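Local coordinates for flavohemoglobin (Malassezia yamatoensis, PDB 6O0A), which probably detoxifies nitric oxide as a dioxygenase, passing electrons from NAD(P)H through FAD to the heme of its globin domain, at residues Arg38-Asp49 against Tyr122-Leu131. Sequence-based numbering, arbitrary orientation. Where two conformers were deposited one is given.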
loop_
_atom_site.group_PDB
_atom_site.type_symbol
_atom_site.label_atom_id
_atom_site.label_comp_id
_atom_site.label_asym_id
_atom_site.label_seq_id
_atom_site.Cartn_x
_atom_site.Cartn_y
_atom_site.Cartn_z
ATOM N N ARG A 38 -11.212 -9.719 21.157
ATOM C CA ARG A 38 -12.240 -10.387 20.375
ATOM C C ARG A 38 -12.174 -10.072 18.881
ATOM O O ARG A 38 -12.882 -10.722 18.110
ATOM C CB ARG A 38 -13.635 -10.030 20.918
ATOM C CG ARG A 38 -13.868 -10.430 22.377
ATOM C CD ARG A 38 -13.502 -11.891 22.617
ATOM N NE ARG A 38 -14.284 -12.800 21.781
ATOM C CZ ARG A 38 -14.043 -14.102 21.656
ATOM N NH1 ARG A 38 -13.031 -14.661 22.315
ATOM N NH2 ARG A 38 -14.803 -14.848 20.862
ATOM N N ILE A 39 -11.334 -9.111 18.455
ATOM C CA ILE A 39 -11.250 -8.756 17.029
ATOM C C ILE A 39 -10.989 -9.958 16.122
ATOM O O ILE A 39 -11.705 -10.112 15.123
ATOM C CB ILE A 39 -10.224 -7.633 16.821
ATOM C CG1 ILE A 39 -10.794 -6.274 17.250
ATOM C CG2 ILE A 39 -9.697 -7.634 15.366
ATOM C CD1 ILE A 39 -12.126 -5.936 16.636
ATOM N N PRO A 40 -9.980 -10.807 16.370
ATOM C CA PRO A 40 -9.763 -11.953 15.469
ATOM C C PRO A 40 -10.958 -12.872 15.362
ATOM O O PRO A 40 -11.126 -13.553 14.342
ATOM C CB PRO A 40 -8.564 -12.678 16.102
ATOM C CG PRO A 40 -7.877 -11.643 16.901
ATOM C CD PRO A 40 -8.944 -10.744 17.421
ATOM N N HIS A 41 -11.788 -12.933 16.400
ATOM C CA HIS A 41 -12.971 -13.775 16.333
ATOM C C HIS A 41 -14.125 -13.054 15.653
ATOM O O HIS A 41 -14.917 -13.691 14.951
ATOM C CB HIS A 41 -13.362 -14.227 17.740
ATOM C CG HIS A 41 -12.259 -14.932 18.468
ATOM N ND1 HIS A 41 -11.193 -14.264 19.032
ATOM C CD2 HIS A 41 -12.051 -16.248 18.712
ATOM C CE1 HIS A 41 -10.379 -15.137 19.599
ATOM N NE2 HIS A 41 -10.877 -16.348 19.419
ATOM N N ILE A 42 -14.213 -11.733 15.815
ATOM C CA ILE A 42 -15.340 -10.991 15.249
ATOM C C ILE A 42 -15.185 -10.825 13.739
ATOM O O ILE A 42 -16.164 -10.904 12.986
ATOM C CB ILE A 42 -15.475 -9.638 15.972
ATOM C CG1 ILE A 42 -15.923 -9.853 17.421
ATOM C CG2 ILE A 42 -16.444 -8.705 15.238
ATOM C CD1 ILE A 42 -15.783 -8.635 18.304
ATOM N N THR A 43 -13.951 -10.602 13.268
ATOM C CA THR A 43 -13.631 -10.323 11.866
ATOM C C THR A 43 -14.238 -11.302 10.865
ATOM O O THR A 43 -14.932 -10.868 9.933
ATOM C CB THR A 43 -12.105 -10.289 11.681
ATOM O OG1 THR A 43 -11.588 -9.097 12.266
ATOM C CG2 THR A 43 -11.733 -10.339 10.203
ATOM N N PRO A 44 -13.988 -12.614 10.979
ATOM C CA PRO A 44 -14.510 -13.529 9.960
ATOM C C PRO A 44 -16.011 -13.588 9.970
ATOM O O PRO A 44 -16.625 -13.847 8.928
ATOM C CB PRO A 44 -13.889 -14.882 10.342
ATOM C CG PRO A 44 -12.813 -14.552 11.313
ATOM C CD PRO A 44 -13.281 -13.358 12.036
ATOM N N VAL A 45 -16.626 -13.344 11.128
ATOM C CA VAL A 45 -18.078 -13.337 11.186
ATOM C C VAL A 45 -18.622 -12.090 10.504
ATOM O O VAL A 45 -19.583 -12.158 9.729
ATOM C CB VAL A 45 -18.555 -13.450 12.643
ATOM C CG1 VAL A 45 -20.070 -13.417 12.685
ATOM C CG2 VAL A 45 -18.017 -14.728 13.269
ATOM N N PHE A 46 -18.018 -10.935 10.785
ATOM C CA PHE A 46 -18.392 -9.703 10.106
ATOM C C PHE A 46 -18.342 -9.871 8.586
ATOM O O PHE A 46 -19.329 -9.610 7.883
ATOM C CB PHE A 46 -17.461 -8.595 10.620
ATOM C CG PHE A 46 -17.152 -7.509 9.626
ATOM C CD1 PHE A 46 -18.150 -6.795 8.991
ATOM C CD2 PHE A 46 -15.826 -7.170 9.382
ATOM C CE1 PHE A 46 -17.839 -5.789 8.098
ATOM C CE2 PHE A 46 -15.511 -6.153 8.497
ATOM C CZ PHE A 46 -16.523 -5.468 7.859
ATOM N N TYR A 47 -17.208 -10.346 8.059
ATOM C CA TYR A 47 -17.084 -10.486 6.611
ATOM C C TYR A 47 -18.004 -11.568 6.070
ATOM O O TYR A 47 -18.597 -11.402 4.996
ATOM C CB TYR A 47 -15.634 -10.782 6.225
ATOM C CG TYR A 47 -14.777 -9.543 6.212
ATOM C CD1 TYR A 47 -14.985 -8.538 5.267
ATOM C CD2 TYR A 47 -13.765 -9.366 7.150
ATOM C CE1 TYR A 47 -14.202 -7.391 5.263
ATOM C CE2 TYR A 47 -12.984 -8.224 7.149
ATOM C CZ TYR A 47 -13.208 -7.244 6.199
ATOM O OH TYR A 47 -12.418 -6.110 6.195
ATOM N N GLY A 48 -18.130 -12.684 6.788
ATOM C CA GLY A 48 -19.048 -13.724 6.347
ATOM C C GLY A 48 -20.467 -13.210 6.184
ATOM O O GLY A 48 -21.118 -13.452 5.158
ATOM N N ASP A 49 -20.955 -12.479 7.189
ATOM C CA ASP A 49 -22.293 -11.894 7.132
ATOM C C ASP A 49 -22.397 -10.871 6.009
ATOM O O ASP A 49 -23.354 -10.886 5.225
ATOM C CB ASP A 49 -22.636 -11.225 8.472
ATOM C CG ASP A 49 -22.829 -12.220 9.604
ATOM O OD1 ASP A 49 -22.938 -13.437 9.339
ATOM O OD2 ASP A 49 -22.872 -11.774 10.770
ATOM N N TYR A 122 -22.842 -4.767 9.454
ATOM C CA TYR A 122 -22.369 -6.138 9.631
ATOM C C TYR A 122 -21.275 -6.236 10.677
ATOM O O TYR A 122 -21.207 -7.243 11.390
ATOM C CB TYR A 122 -21.925 -6.714 8.282
ATOM C CG TYR A 122 -23.143 -6.805 7.399
ATOM C CD1 TYR A 122 -24.137 -7.730 7.681
ATOM C CD2 TYR A 122 -23.361 -5.890 6.381
ATOM C CE1 TYR A 122 -25.289 -7.785 6.928
ATOM C CE2 TYR A 122 -24.511 -5.937 5.626
ATOM C CZ TYR A 122 -25.466 -6.889 5.906
ATOM O OH TYR A 122 -26.629 -6.941 5.173
ATOM N N LEU A 123 -20.436 -5.210 10.817
ATOM C CA LEU A 123 -19.425 -5.255 11.865
ATOM C C LEU A 123 -20.080 -5.267 13.238
ATOM O O LEU A 123 -19.736 -6.084 14.100
ATOM C CB LEU A 123 -18.457 -4.073 11.737
ATOM C CG LEU A 123 -17.393 -4.017 12.825
ATOM C CD1 LEU A 123 -16.573 -5.304 12.802
ATOM C CD2 LEU A 123 -16.481 -2.821 12.585
ATOM N N PHE A 124 -21.037 -4.369 13.465
ATOM C CA PHE A 124 -21.620 -4.298 14.792
ATOM C C PHE A 124 -22.597 -5.433 15.043
ATOM O O PHE A 124 -22.771 -5.828 16.201
ATOM C CB PHE A 124 -22.232 -2.910 15.000
ATOM C CG PHE A 124 -21.208 -1.902 15.464
ATOM C CD1 PHE A 124 -20.212 -1.467 14.599
ATOM C CD2 PHE A 124 -21.197 -1.450 16.779
ATOM C CE1 PHE A 124 -19.232 -0.568 15.026
ATOM C CE2 PHE A 124 -20.219 -0.548 17.213
ATOM C CZ PHE A 124 -19.243 -0.107 16.335
ATOM N N GLY A 125 -23.178 -6.007 13.989
ATOM C CA GLY A 125 -23.907 -7.256 14.160
ATOM C C GLY A 125 -23.005 -8.382 14.640
ATOM O O GLY A 125 -23.403 -9.208 15.469
ATOM N N ALA A 126 -21.782 -8.441 14.112
ATOM C CA ALA A 126 -20.846 -9.482 14.536
ATOM C C ALA A 126 -20.355 -9.237 15.957
ATOM O O ALA A 126 -20.135 -10.188 16.716
ATOM C CB ALA A 126 -19.661 -9.561 13.568
ATOM N N ILE A 127 -20.158 -7.970 16.326
ATOM C CA ILE A 127 -19.853 -7.642 17.717
ATOM C C ILE A 127 -20.968 -8.133 18.633
ATOM O O ILE A 127 -20.710 -8.744 19.678
ATOM C CB ILE A 127 -19.620 -6.128 17.866
ATOM C CG1 ILE A 127 -18.313 -5.720 17.178
ATOM C CG2 ILE A 127 -19.606 -5.729 19.345
ATOM C CD1 ILE A 127 -18.185 -4.224 16.991
ATOM N N ALA A 128 -22.224 -7.898 18.239
ATOM C CA ALA A 128 -23.364 -8.346 19.034
ATOM C C ALA A 128 -23.403 -9.862 19.154
ATOM O O ALA A 128 -23.669 -10.401 20.237
ATOM C CB ALA A 128 -24.666 -7.825 18.411
ATOM N N LYS A 129 -23.154 -10.569 18.052
ATOM C CA LYS A 129 -23.150 -12.031 18.081
ATOM C C LYS A 129 -22.041 -12.561 18.978
ATOM O O LYS A 129 -22.231 -13.539 19.716
ATOM C CB LYS A 129 -22.975 -12.582 16.669
ATOM C CG LYS A 129 -24.142 -12.351 15.723
ATOM C CD LYS A 129 -23.831 -13.003 14.383
ATOM C CE LYS A 129 -24.852 -12.642 13.329
ATOM N NZ LYS A 129 -24.553 -13.339 12.045
ATOM N N ASP A 130 -20.868 -11.924 18.929
ATOM C CA ASP A 130 -19.742 -12.397 19.725
ATOM C C ASP A 130 -19.944 -12.117 21.209
ATOM O O ASP A 130 -19.782 -13.010 22.049
ATOM C CB ASP A 130 -18.449 -11.742 19.245
ATOM C CG ASP A 130 -17.215 -12.369 19.874
ATOM O OD1 ASP A 130 -16.722 -13.372 19.327
ATOM O OD2 ASP A 130 -16.747 -11.871 20.919
ATOM N N LEU A 131 -20.282 -10.873 21.558
ATOM C CA LEU A 131 -20.381 -10.490 22.957
ATOM C C LEU A 131 -21.697 -10.907 23.606
ATOM O O LEU A 131 -21.752 -11.027 24.835
ATOM C CB LEU A 131 -20.194 -8.978 23.089
ATOM C CG LEU A 131 -18.758 -8.445 23.188
ATOM C CD1 LEU A 131 -17.836 -8.987 22.114
ATOM C CD2 LEU A 131 -18.776 -6.916 23.151
HETATM O O HOH W 1 -17.105 -14.057 16.941
HETATM O O HOH W 2 -23.271 -9.144 11.040
#
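The guanidinium of Arg38 and the carboxylate of Asp130 meet edge to edge, their planes 27° apart, while the imidazole of His41 lies against one guanidinium face with Arg38 NH1 over the ring centre. Arg38 binds side-on: NE reaches Asp130 OD2 at 2.8 Å and NH2 reaches OD1 at 2.9 Å, the latter nearly straight at 168°, both on syn lone pairs. Two bends in the arginine chain, at chi2 and chi3, fold its end back to the acid.

The second flat group, the Phe46 ring, takes Leu123 CB over one face, a CH-pi contact 4.2 Å from the centroid, and has Tyr122 CB at its edge. Next to it Ala126 CB packs on Phe46 CB and on Val45 CG1. The segments 38-49 and 122-131, on helices 25-53 and 115-131 of the globin domain, run at 130° to each other, their axes 8.1 Å apart at closest approach, and the small side chain of Ala126 is consistent with that closeness. Leu123 reaches on to Ile80 of helix 75-89, its side chain about 7 Å from the bound heme.

Ile42 is a knob in a hole formed by Leu123, Ala126, Ile127 and Asp130. Ile42 CG2 lies 3.7 Å from Ala126 CB, whereas CG1 presses on the CB of Asp130.

Beyond Val45, Lys129 is extended in the conformer given, and its NZ meets Asp49 OD2 on the syn side, tilted out of the carboxylate plane, in a tentative salt bridge of 2.6 Å. Asp49 OD2 also accepts a hydrogen bond from a water that donates to Tyr122 O.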